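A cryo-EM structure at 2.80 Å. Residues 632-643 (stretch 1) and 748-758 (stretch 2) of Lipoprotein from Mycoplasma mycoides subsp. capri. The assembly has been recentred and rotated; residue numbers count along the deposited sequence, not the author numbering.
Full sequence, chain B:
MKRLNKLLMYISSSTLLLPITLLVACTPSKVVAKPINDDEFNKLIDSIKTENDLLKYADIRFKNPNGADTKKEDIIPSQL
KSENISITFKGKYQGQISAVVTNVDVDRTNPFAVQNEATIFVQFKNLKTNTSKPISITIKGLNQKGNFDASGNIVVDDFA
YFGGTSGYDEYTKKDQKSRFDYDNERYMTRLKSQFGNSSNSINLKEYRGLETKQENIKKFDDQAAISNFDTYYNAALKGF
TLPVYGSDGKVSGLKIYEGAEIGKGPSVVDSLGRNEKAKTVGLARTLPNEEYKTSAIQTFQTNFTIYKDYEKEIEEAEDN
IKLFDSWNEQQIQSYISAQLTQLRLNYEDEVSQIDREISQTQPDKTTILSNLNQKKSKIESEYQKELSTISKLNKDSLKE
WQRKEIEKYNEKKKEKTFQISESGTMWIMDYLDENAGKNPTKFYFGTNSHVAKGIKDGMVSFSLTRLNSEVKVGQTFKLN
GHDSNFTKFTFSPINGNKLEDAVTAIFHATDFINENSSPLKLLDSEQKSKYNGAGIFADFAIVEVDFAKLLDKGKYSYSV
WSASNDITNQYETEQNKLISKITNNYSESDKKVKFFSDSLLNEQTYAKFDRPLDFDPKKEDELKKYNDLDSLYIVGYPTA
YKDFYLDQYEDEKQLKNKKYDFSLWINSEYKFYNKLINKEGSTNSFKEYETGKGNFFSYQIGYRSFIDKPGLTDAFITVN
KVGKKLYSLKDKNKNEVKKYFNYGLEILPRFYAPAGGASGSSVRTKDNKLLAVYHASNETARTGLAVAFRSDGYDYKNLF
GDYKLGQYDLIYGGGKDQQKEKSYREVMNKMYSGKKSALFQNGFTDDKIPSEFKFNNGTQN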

# COMPACT_ATOMS: atom_id res chain seq x y z
N LEU B 632 3.19 -10.53 -21.76
CA LEU B 632 2.54 -9.40 -21.10
C LEU B 632 1.43 -9.92 -20.21
O LEU B 632 0.54 -10.62 -20.69
CB LEU B 632 1.95 -8.40 -22.11
CG LEU B 632 2.90 -7.62 -23.02
CD1 LEU B 632 4.08 -7.11 -22.23
CD2 LEU B 632 3.38 -8.39 -24.23
N TYR B 633 1.46 -9.59 -18.93
CA TYR B 633 0.31 -9.79 -18.08
C TYR B 633 0.12 -8.68 -17.02
O TYR B 633 0.12 -8.96 -15.83
CB TYR B 633 0.18 -11.25 -17.57
CG TYR B 633 1.41 -12.08 -17.35
CD1 TYR B 633 2.00 -12.79 -18.41
CD2 TYR B 633 1.94 -12.20 -16.07
CE1 TYR B 633 3.17 -13.53 -18.19
CE2 TYR B 633 3.16 -12.84 -15.89
CZ TYR B 633 3.82 -13.47 -16.95
OH TYR B 633 5.12 -13.87 -16.82
N ILE B 634 -0.06 -7.41 -17.45
CA ILE B 634 -0.85 -6.45 -16.63
C ILE B 634 -2.27 -6.87 -16.81
O ILE B 634 -3.03 -6.37 -17.62
CB ILE B 634 -0.76 -4.94 -16.91
CG1 ILE B 634 0.68 -4.49 -16.72
CG2 ILE B 634 -1.64 -4.16 -15.90
CD1 ILE B 634 0.86 -2.98 -16.80
N VAL B 635 -2.57 -7.88 -16.05
CA VAL B 635 -3.86 -8.52 -15.95
C VAL B 635 -3.94 -9.03 -14.55
O VAL B 635 -2.94 -9.16 -13.84
CB VAL B 635 -4.03 -9.67 -16.94
CG1 VAL B 635 -4.20 -9.21 -18.39
CG2 VAL B 635 -2.82 -10.57 -16.92
N GLY B 636 -5.15 -9.34 -14.14
CA GLY B 636 -5.38 -9.78 -12.79
C GLY B 636 -5.37 -8.62 -11.82
O GLY B 636 -4.50 -7.75 -11.83
N TYR B 637 -6.34 -8.67 -10.93
CA TYR B 637 -6.38 -7.83 -9.75
C TYR B 637 -6.48 -8.76 -8.55
O TYR B 637 -7.57 -9.26 -8.24
CB TYR B 637 -7.54 -6.85 -9.88
CG TYR B 637 -7.53 -5.95 -11.10
CD1 TYR B 637 -8.05 -6.41 -12.33
CD2 TYR B 637 -7.14 -4.61 -10.98
CE1 TYR B 637 -8.24 -5.53 -13.40
CE2 TYR B 637 -7.34 -3.72 -12.05
CZ TYR B 637 -7.90 -4.17 -13.26
OH TYR B 637 -8.19 -3.29 -14.25
N PRO B 638 -5.38 -9.10 -7.87
CA PRO B 638 -5.47 -9.81 -6.61
C PRO B 638 -6.05 -8.89 -5.53
O PRO B 638 -5.93 -7.67 -5.60
CB PRO B 638 -4.05 -10.26 -6.31
CG PRO B 638 -3.18 -9.23 -7.01
CD PRO B 638 -4.01 -8.77 -8.20
N THR B 639 -6.65 -9.46 -4.50
CA THR B 639 -7.02 -8.70 -3.30
C THR B 639 -5.79 -8.04 -2.68
O THR B 639 -4.69 -8.60 -2.69
CB THR B 639 -7.70 -9.58 -2.25
OG1 THR B 639 -6.90 -10.70 -1.94
CG2 THR B 639 -9.07 -10.06 -2.70
N ALA B 640 -5.94 -6.84 -2.14
CA ALA B 640 -4.83 -6.06 -1.61
C ALA B 640 -4.23 -6.59 -0.29
O ALA B 640 -3.25 -6.03 0.21
CB ALA B 640 -5.29 -4.60 -1.52
N TYR B 641 -4.75 -7.68 0.29
CA TYR B 641 -4.30 -8.19 1.59
C TYR B 641 -2.82 -8.60 1.63
O TYR B 641 -2.12 -8.30 2.59
CB TYR B 641 -5.22 -9.34 2.03
CG TYR B 641 -4.91 -9.85 3.42
CD1 TYR B 641 -5.24 -9.07 4.54
CD2 TYR B 641 -4.27 -11.10 3.60
CE1 TYR B 641 -4.90 -9.51 5.84
CE2 TYR B 641 -3.92 -11.54 4.89
CZ TYR B 641 -4.23 -10.74 6.01
OH TYR B 641 -3.87 -11.14 7.26
N LYS B 642 -2.30 -9.23 0.56
CA LYS B 642 -0.88 -9.61 0.44
C LYS B 642 -0.02 -8.64 -0.39
O LYS B 642 1.11 -8.95 -0.75
CB LYS B 642 -0.74 -11.08 0.01
CG LYS B 642 -1.50 -12.02 0.97
CD LYS B 642 -1.01 -13.47 0.95
CE LYS B 642 0.31 -13.63 1.71
NZ LYS B 642 0.74 -15.05 1.74
N ASP B 643 -0.52 -7.44 -0.67
CA ASP B 643 0.22 -6.37 -1.34
C ASP B 643 1.30 -5.78 -0.42
O ASP B 643 1.04 -4.94 0.44
CB ASP B 643 -0.79 -5.32 -1.84
CG ASP B 643 -0.18 -4.17 -2.65
OD1 ASP B 643 1.06 -3.98 -2.58
OD2 ASP B 643 -0.96 -3.50 -3.35
N LEU B 748 4.30 -21.57 -17.61
CA LEU B 748 4.77 -21.04 -16.32
C LEU B 748 5.39 -19.63 -16.49
O LEU B 748 6.57 -19.51 -16.82
CB LEU B 748 5.77 -22.01 -15.64
CG LEU B 748 5.26 -23.37 -15.14
CD1 LEU B 748 4.07 -23.21 -14.20
CD2 LEU B 748 4.89 -24.38 -16.22
N PRO B 749 4.61 -18.56 -16.29
CA PRO B 749 5.10 -17.19 -16.21
C PRO B 749 6.16 -16.94 -15.13
O PRO B 749 6.03 -17.41 -14.00
CB PRO B 749 3.84 -16.37 -15.93
CG PRO B 749 2.82 -17.35 -15.38
CD PRO B 749 3.15 -18.56 -16.21
N ARG B 750 7.19 -16.15 -15.48
CA ARG B 750 8.40 -15.92 -14.65
C ARG B 750 8.16 -15.27 -13.28
O ARG B 750 8.54 -15.86 -12.27
CB ARG B 750 9.43 -15.13 -15.47
CG ARG B 750 10.74 -14.85 -14.74
CD ARG B 750 11.66 -14.00 -15.61
NE ARG B 750 12.94 -13.75 -14.95
CZ ARG B 750 13.83 -12.83 -15.24
NH1 ARG B 750 13.71 -12.02 -16.25
NH2 ARG B 750 14.87 -12.69 -14.50
N PHE B 751 7.62 -14.05 -13.26
CA PHE B 751 7.51 -13.22 -12.05
C PHE B 751 6.04 -13.06 -11.66
O PHE B 751 5.52 -11.94 -11.67
CB PHE B 751 8.19 -11.85 -12.29
CG PHE B 751 9.71 -11.77 -12.34
CD1 PHE B 751 10.53 -12.58 -11.53
CD2 PHE B 751 10.30 -10.76 -13.12
CE1 PHE B 751 11.91 -12.37 -11.49
CE2 PHE B 751 11.69 -10.57 -13.10
CZ PHE B 751 12.50 -11.36 -12.27
N TYR B 752 5.30 -14.13 -11.34
CA TYR B 752 3.84 -14.02 -11.22
C TYR B 752 3.19 -15.03 -10.27
O TYR B 752 2.60 -16.03 -10.69
CB TYR B 752 3.24 -14.08 -12.62
CG TYR B 752 1.88 -13.41 -12.79
CD1 TYR B 752 1.72 -12.04 -12.52
CD2 TYR B 752 0.79 -14.15 -13.26
CE1 TYR B 752 0.46 -11.43 -12.68
CE2 TYR B 752 -0.46 -13.55 -13.42
CZ TYR B 752 -0.64 -12.20 -13.11
OH TYR B 752 -1.88 -11.67 -13.22
N ALA B 753 3.23 -14.72 -8.98
CA ALA B 753 2.44 -15.40 -7.97
C ALA B 753 1.52 -14.43 -7.20
O ALA B 753 1.69 -14.21 -6.00
CB ALA B 753 3.39 -16.22 -7.10
N PRO B 754 0.54 -13.79 -7.87
CA PRO B 754 -0.45 -12.91 -7.24
C PRO B 754 -1.45 -13.70 -6.37
O PRO B 754 -2.44 -14.26 -6.85
CB PRO B 754 -1.13 -12.20 -8.40
CG PRO B 754 -1.05 -13.20 -9.53
CD PRO B 754 0.32 -13.81 -9.30
N ALA B 755 -1.22 -13.70 -5.07
CA ALA B 755 -2.07 -14.38 -4.10
C ALA B 755 -3.51 -13.82 -4.04
O ALA B 755 -3.71 -12.61 -4.12
CB ALA B 755 -1.39 -14.28 -2.73
N GLY B 756 -4.49 -14.70 -3.81
CA GLY B 756 -5.84 -14.34 -3.37
C GLY B 756 -6.65 -13.50 -4.37
O GLY B 756 -7.13 -12.41 -4.05
N GLY B 757 -6.75 -13.97 -5.60
CA GLY B 757 -7.39 -13.28 -6.72
C GLY B 757 -6.55 -13.44 -7.99
O GLY B 757 -5.70 -14.33 -8.05
N ALA B 758 -6.77 -12.60 -9.01
CA ALA B 758 -6.02 -12.65 -10.28
C ALA B 758 -6.04 -13.99 -11.04
O ALA B 758 -5.30 -14.17 -11.99
CB ALA B 758 -4.59 -12.15 -10.06

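Three glycines lie in this contact at positions where a side chain would meet the opposing stretch, and the backbones come correspondingly close. A CB built ideally on Gly 636 would sit 2.7 Å from Ala 758 CB and 2.7 Å from Tyr 752 OH, both clashes; without it, Gly 636 CA rests 3.7 Å from Ala 758 CB. On Gly 757 the modelled CB would fall 2.9 Å from Pro 638 CA, whereas the actual Pro 638 CA to Gly 757 CA distance is 4.0 Å, at a single backbone bridge. That position is doubly constrained, since at phi/psi of 138/-162° a CB would also jam against the preceding carbonyl oxygen. The case of Gly 756 is milder: its ideal CB would be merely tight, 3.1 Å from Thr 639 OG1, but its positive phi of 64° favours glycine in its own right.

Beside the bridge, the carbonyl of Gly 756 accepts two hydrogen bonds from one residue. Thr 639 N donates to Gly 756 O at 3.0 Å with an N-H...O angle of 163°, close to linear, and Thr 639 OG1 donates to Gly 756 O at 2.7 Å. The p rotamer of Thr 639 (chi1 54°) places the hydroxyl on the same acceptor as the amide.

A third hydrogen bond anchors the aromatic end of the contact. Tyr 752 OH donates to Val 635 O at 2.8 Å, and the acceptor lies near the plane of the Tyr 752 ring, as suits a phenol hydroxyl. One face of that ring is meanwhile covered by Tyr 633: the rings pack edge-to-face, with centroids 4.6 Å apart, planes at 59°, and Tyr 633 CE2 only 3.4 Å from Tyr 752 CG. Tyr 752 thus combines a polar contact at its edge with an aromatic one over its face. Tyr 633 reaches on to Pro 749, where Tyr 633 OH is 2.9 Å from Pro 749 CB and Tyr 633 CZ is 3.1 Å from the same Pro 749 CB. Both separations are short, one from a hydroxyl oxygen and one from a ring carbon to the same CB, and at 2.80 Å resolution their exact values deserve caution.

Apolar packing around Pro 638 supplements the bridge. Pro 638 CG lies 3.9 Å from Pro 754 CB, and Pro 638 CD lies 3.9 Å from Ala 758 CB. Farther along, the aliphatic part of Lys 642 touches Ala 755, with Lys 642 CD 3.8 Å from Ala 755 CB, while Lys 642 NZ is hydrogen-bonded elsewhere in the structure. Together the two stretches bury 553 Å², both sides summed.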